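Local coordinates for EvdO2 (Micromonospora carbonacea, PDB 4XAB), which probably catalyses an oxidative cyclization in orthosomycin biosynthesis, as a metal-dependent oxygenase of the phytanoyl-CoA dioxygenase family with a double-stranded beta-helix fold, at residues W37-Y42 and T149-T154; D43-R48 and P73-P78. All coordinates share one frame; numbering follows the deposited sequence.

Overall arrangement
Both contacts anchor helix 32-45 to the double-stranded beta-helix core, one through a loop, the other through a strand, with centres about 12 Å apart. Interaction 1 joins the middle of the helix to the loop that follows strand 139-149, and interaction 2 joins its last turn and exit to strand 74-76, a short strand paired with strand 110-118. Each is mostly buried and hides a similar area, but the chemistry differs. Interaction 1 sets a leucine among helix side chains beside a carbonyl gripped by the partly exposed Arg39; interaction 2 rests on apolar side-chain packing. The rings of Tyr42 and Phe46 meet, linking the two patches.

Interaction 1 of 2, residues W37-Y42 and T149-T154; sequences WLRQAY and TLDEAT
Leu150 lays its CD1 methyl over the centre of the Tyr42 ring, 3.7 Å from the ring centroid and only 12° off the normal, a CH-pi contact made squarely on the face. The other methyl, CD2, turns to Leu38, which crosses Leu150 at about a right angle and offers CB at 3.6 Å from Leu150 CD2, with Leu38 CD1 equally near. One leucine from the loop thus packs between two helix residues a turn apart. Beyond this buried patch, Arg39 runs past Leu150 in the opposite direction. Its chain is extended from CG to NE, which carries the guanidinium out along the loop backbone to meet the Leu150 carbonyl side-on. NE and NH2 of Arg39 each donate to Leu150 O at 2.8 Å, both bent to 144°, and the oxygen lies in the guanidinium plane. Asp151 OD1 stands 4.2 Å from Arg39 NH2 but well out of that plane, so no N-H points at it and any attraction would be through charge alone; its salt bridge is with Arg227 of strand 226-234. Tyr42 OH is hydrogen-bonded to the carbonyl of Ala228 in the same strand. An alanine in place of Arg39 would remove both donors to Leu150 O and would probably loosen the hold of helix 32-45 on the loop. Thr149 OG1 donates to Asp151 O at 2.6 Å, tying the last strand residue to the loop that follows. With one carbonyl oxygen taking two N-H groups of a cation, the polar grip would fix the position of the loop backbone, while the leucine side chain supplies apolar packing.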
# COMPACT_ATOMS: atom_id res chain seq x y z
N TRP A 37 13.82 -12.73 -5.73
CA TRP A 37 14.83 -11.78 -5.28
C TRP A 37 14.27 -10.84 -4.22
O TRP A 37 14.95 -10.51 -3.24
CB TRP A 37 15.38 -10.99 -6.46
CG TRP A 37 16.46 -10.04 -6.04
CD1 TRP A 37 17.79 -10.32 -5.91
CD2 TRP A 37 16.30 -8.67 -5.68
NE1 TRP A 37 18.47 -9.21 -5.50
CE2 TRP A 37 17.58 -8.17 -5.35
CE3 TRP A 37 15.20 -7.80 -5.61
CZ2 TRP A 37 17.79 -6.86 -4.95
CZ3 TRP A 37 15.41 -6.50 -5.21
CH2 TRP A 37 16.70 -6.04 -4.89
N LEU A 38 13.03 -10.40 -4.41
CA LEU A 38 12.40 -9.51 -3.43
C LEU A 38 12.25 -10.23 -2.09
O LEU A 38 12.44 -9.63 -1.03
CB LEU A 38 11.04 -9.03 -3.94
CG LEU A 38 11.08 -7.91 -4.97
CD1 LEU A 38 9.69 -7.70 -5.55
CD2 LEU A 38 11.61 -6.61 -4.35
N ARG A 39 11.95 -11.53 -2.16
CA ARG A 39 11.80 -12.34 -0.95
C ARG A 39 13.11 -12.44 -0.17
O ARG A 39 13.11 -12.33 1.06
CB ARG A 39 11.31 -13.74 -1.31
CG ARG A 39 9.85 -13.80 -1.66
CD ARG A 39 9.45 -15.20 -2.02
NE ARG A 39 8.04 -15.30 -2.38
CZ ARG A 39 7.45 -16.44 -2.73
NH1 ARG A 39 8.16 -17.56 -2.75
NH2 ARG A 39 6.17 -16.45 -3.04
N GLN A 40 14.21 -12.65 -0.89
CA GLN A 40 15.53 -12.71 -0.27
C GLN A 40 15.89 -11.38 0.37
O GLN A 40 16.47 -11.34 1.46
CB GLN A 40 16.58 -13.10 -1.29
CG GLN A 40 16.48 -14.54 -1.76
CD GLN A 40 17.49 -14.87 -2.84
OE1 GLN A 40 17.67 -14.11 -3.80
NE2 GLN A 40 18.17 -16.00 -2.70
N ALA A 41 15.54 -10.29 -0.30
CA ALA A 41 15.77 -8.95 0.25
C ALA A 41 14.97 -8.72 1.53
O ALA A 41 15.47 -8.12 2.48
CB ALA A 41 15.42 -7.90 -0.79
N TYR A 42 13.72 -9.19 1.55
CA TYR A 42 12.88 -9.04 2.74
C TYR A 42 13.37 -9.91 3.89
O TYR A 42 13.24 -9.54 5.05
CB TYR A 42 11.42 -9.38 2.41
CG TYR A 42 10.61 -8.21 1.93
CD1 TYR A 42 11.04 -7.43 0.86
CD2 TYR A 42 9.39 -7.88 2.52
CE1 TYR A 42 10.30 -6.35 0.40
CE2 TYR A 42 8.63 -6.78 2.07
CZ TYR A 42 9.10 -6.03 1.01
OH TYR A 42 8.37 -4.95 0.54
N THR A 149 2.54 -8.00 -4.18
CA THR A 149 2.66 -8.97 -3.10
C THR A 149 3.78 -9.96 -3.42
O THR A 149 4.00 -10.31 -4.58
CB THR A 149 1.33 -9.71 -2.85
OG1 THR A 149 1.46 -10.56 -1.70
CG2 THR A 149 0.91 -10.55 -4.07
N LEU A 150 4.50 -10.39 -2.39
CA LEU A 150 5.55 -11.39 -2.53
C LEU A 150 5.02 -12.78 -2.25
O LEU A 150 5.69 -13.79 -2.48
CB LEU A 150 6.73 -11.10 -1.59
CG LEU A 150 7.39 -9.73 -1.64
CD1 LEU A 150 8.74 -9.76 -0.92
CD2 LEU A 150 7.53 -9.25 -3.08
N ASP A 151 3.80 -12.82 -1.71
CA ASP A 151 3.18 -14.05 -1.24
C ASP A 151 1.77 -14.14 -1.79
O ASP A 151 1.23 -13.13 -2.24
CB ASP A 151 3.14 -14.08 0.29
CG ASP A 151 4.52 -13.99 0.91
OD1 ASP A 151 5.28 -14.96 0.76
OD2 ASP A 151 4.85 -12.95 1.52
N GLU A 152 1.17 -15.33 -1.74
CA GLU A 152 -0.27 -15.40 -1.96
C GLU A 152 -0.95 -14.41 -1.01
O GLU A 152 -0.60 -14.33 0.17
CB GLU A 152 -0.83 -16.81 -1.72
CG GLU A 152 -2.34 -16.86 -1.98
CD GLU A 152 -2.94 -18.25 -1.85
OE1 GLU A 152 -2.38 -19.09 -1.12
OE2 GLU A 152 -4.00 -18.49 -2.47
N ALA A 153 -1.91 -13.65 -1.53
CA ALA A 153 -2.70 -12.76 -0.70
C ALA A 153 -4.16 -13.17 -0.80
O ALA A 153 -4.75 -13.16 -1.88
CB ALA A 153 -2.53 -11.33 -1.13
N THR A 154 -4.73 -13.57 0.33
CA THR A 154 -6.13 -13.97 0.37
C THR A 154 -6.90 -13.14 1.38
O THR A 154 -6.30 -12.35 2.13
CB THR A 154 -6.29 -15.44 0.77
OG1 THR A 154 -5.83 -15.59 2.12
CG2 THR A 154 -5.46 -16.33 -0.13

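Interaction 2 of 2, residues D43-R48 and P73-P78; sequences DRLFVR and PQIIKP
Where helix 32-45 ends, Leu45 and Phe46 close on one methyl of strand 74-76, Ile75 CD1. Ile75 and Phe46 meet end to end: CD1 sits over one face of the ring, displaced toward its rim, at 3.9 Å from the centroid, and comes within 3.6 Å of Phe46 CZ. Ile75 has CG1 anti to its carbonyl carbon (chi1 -59°) and an extended chi2, which sends CD1 out from the strand to the ring. The same methyl touches the helix end, 3.9 Å from Leu45 CB and 3.8 Å from Leu45 O, so that side chain and backbone both close around it. Phe46 is the first residue after helix 32-45 to leave helical geometry, and its ring turns in toward the sheet, where Ala115 and Leu117 of strand 110-118 and Tyr58 also pack on it.

Toward both ends of the segment 73-78 the fit slackens. Leu45, itself partly exposed to solvent, brings CD1 obliquely to 4.1 Å from CB of the buried Pro78, and Phe46 CE1 is still farther from Pro73 CB, at 4.3 Å. The backbone N of Gln74 lies at the ring edge of Phe46, while the Gln74 CB points away from the helix, and its side chain comes about 9 Å from the nickel ion. Pro73, Ile75 and Lys77, in and beside strand 74-76, make backbone hydrogen bonds with strand 110-118. The arrangement is consistent with a helix packed on the outside of a double-stranded beta-helix, as in cupin-type oxygenases of the phytanoyl-CoA dioxygenase family.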
# COMPACT_ATOMS: atom_id res chain seq x y z
N ASP A 43 13.93 -11.08 3.56
CA ASP A 43 14.52 -11.97 4.57
C ASP A 43 15.57 -11.24 5.42
O ASP A 43 15.76 -11.54 6.60
CB ASP A 43 15.16 -13.20 3.91
CG ASP A 43 14.13 -14.25 3.50
OD1 ASP A 43 12.97 -14.18 3.97
OD2 ASP A 43 14.50 -15.16 2.73
N ARG A 44 16.25 -10.29 4.78
CA ARG A 44 17.30 -9.52 5.45
C ARG A 44 16.77 -8.21 6.03
O ARG A 44 17.25 -7.76 7.07
CB ARG A 44 18.45 -9.24 4.48
CG ARG A 44 19.62 -8.49 5.11
CD ARG A 44 20.11 -9.18 6.39
NE ARG A 44 21.23 -10.08 6.13
CZ ARG A 44 22.50 -9.69 6.09
NH1 ARG A 44 22.81 -8.42 6.28
NH2 ARG A 44 23.46 -10.58 5.85
N LEU A 45 15.79 -7.60 5.37
CA LEU A 45 15.18 -6.36 5.86
C LEU A 45 14.36 -6.59 7.12
O LEU A 45 14.34 -5.76 8.03
CB LEU A 45 14.27 -5.74 4.79
CG LEU A 45 14.88 -4.89 3.68
CD1 LEU A 45 13.79 -4.48 2.70
CD2 LEU A 45 15.58 -3.67 4.28
N PHE A 46 13.68 -7.73 7.15
CA PHE A 46 12.75 -8.05 8.22
C PHE A 46 13.24 -9.26 9.02
O PHE A 46 12.76 -10.37 8.83
CB PHE A 46 11.36 -8.34 7.67
CG PHE A 46 10.66 -7.12 7.15
CD1 PHE A 46 10.01 -6.26 8.03
CD2 PHE A 46 10.63 -6.84 5.79
CE1 PHE A 46 9.34 -5.14 7.56
CE2 PHE A 46 9.97 -5.71 5.32
CZ PHE A 46 9.33 -4.86 6.21
N VAL A 47 14.19 -9.03 9.91
CA VAL A 47 14.74 -10.12 10.68
C VAL A 47 13.85 -10.45 11.87
O VAL A 47 13.62 -9.59 12.72
CB VAL A 47 16.14 -9.80 11.19
CG1 VAL A 47 16.64 -10.93 12.07
CG2 VAL A 47 17.07 -9.59 10.01
N ARG A 48 13.35 -11.68 11.92
CA ARG A 48 12.62 -12.11 13.10
C ARG A 48 13.64 -12.52 14.16
O ARG A 48 14.46 -13.40 13.93
CB ARG A 48 11.66 -13.26 12.77
CG ARG A 48 10.38 -13.18 13.56
CD ARG A 48 10.07 -14.48 14.24
NE ARG A 48 9.26 -15.36 13.40
CZ ARG A 48 8.04 -15.77 13.71
NH1 ARG A 48 7.49 -15.38 14.86
NH2 ARG A 48 7.37 -16.57 12.89
N PRO A 73 4.57 -4.43 11.12
CA PRO A 73 5.97 -4.24 10.73
C PRO A 73 6.09 -3.59 9.36
O PRO A 73 5.56 -4.10 8.37
CB PRO A 73 6.52 -5.68 10.71
CG PRO A 73 5.65 -6.41 11.66
CD PRO A 73 4.28 -5.82 11.50
N GLN A 74 6.78 -2.47 9.29
CA GLN A 74 6.94 -1.80 8.02
C GLN A 74 8.17 -0.93 7.97
O GLN A 74 8.66 -0.45 8.99
CB GLN A 74 5.68 -0.97 7.69
CG GLN A 74 5.22 -0.01 8.75
CD GLN A 74 3.73 0.27 8.66
OE1 GLN A 74 3.00 0.13 9.63
NE2 GLN A 74 3.28 0.68 7.47
N ILE A 75 8.69 -0.76 6.76
CA ILE A 75 9.86 0.07 6.52
C ILE A 75 9.53 1.12 5.48
O ILE A 75 9.23 0.80 4.33
CB ILE A 75 11.06 -0.77 6.05
CG1 ILE A 75 11.40 -1.83 7.10
CG2 ILE A 75 12.25 0.11 5.77
CD1 ILE A 75 12.31 -2.93 6.60
N ILE A 76 9.55 2.39 5.87
CA ILE A 76 9.33 3.46 4.91
C ILE A 76 10.61 3.67 4.11
O ILE A 76 11.71 3.67 4.67
CB ILE A 76 8.88 4.77 5.59
CG1 ILE A 76 8.65 5.87 4.55
CG2 ILE A 76 9.90 5.22 6.63
CD1 ILE A 76 7.63 5.50 3.49
N LYS A 77 10.47 3.80 2.80
CA LYS A 77 11.60 3.97 1.88
C LYS A 77 12.71 2.93 2.08
O LYS A 77 13.85 3.28 2.36
CB LYS A 77 12.17 5.38 2.01
CG LYS A 77 11.22 6.43 1.49
CD LYS A 77 11.71 7.85 1.77
CE LYS A 77 10.77 8.87 1.15
NZ LYS A 77 10.97 10.24 1.72
N PRO A 78 12.38 1.64 1.89
CA PRO A 78 13.39 0.58 2.04
C PRO A 78 14.52 0.72 1.02
O PRO A 78 15.59 0.14 1.21
CB PRO A 78 12.58 -0.70 1.81
CG PRO A 78 11.46 -0.26 0.92
CD PRO A 78 11.09 1.09 1.43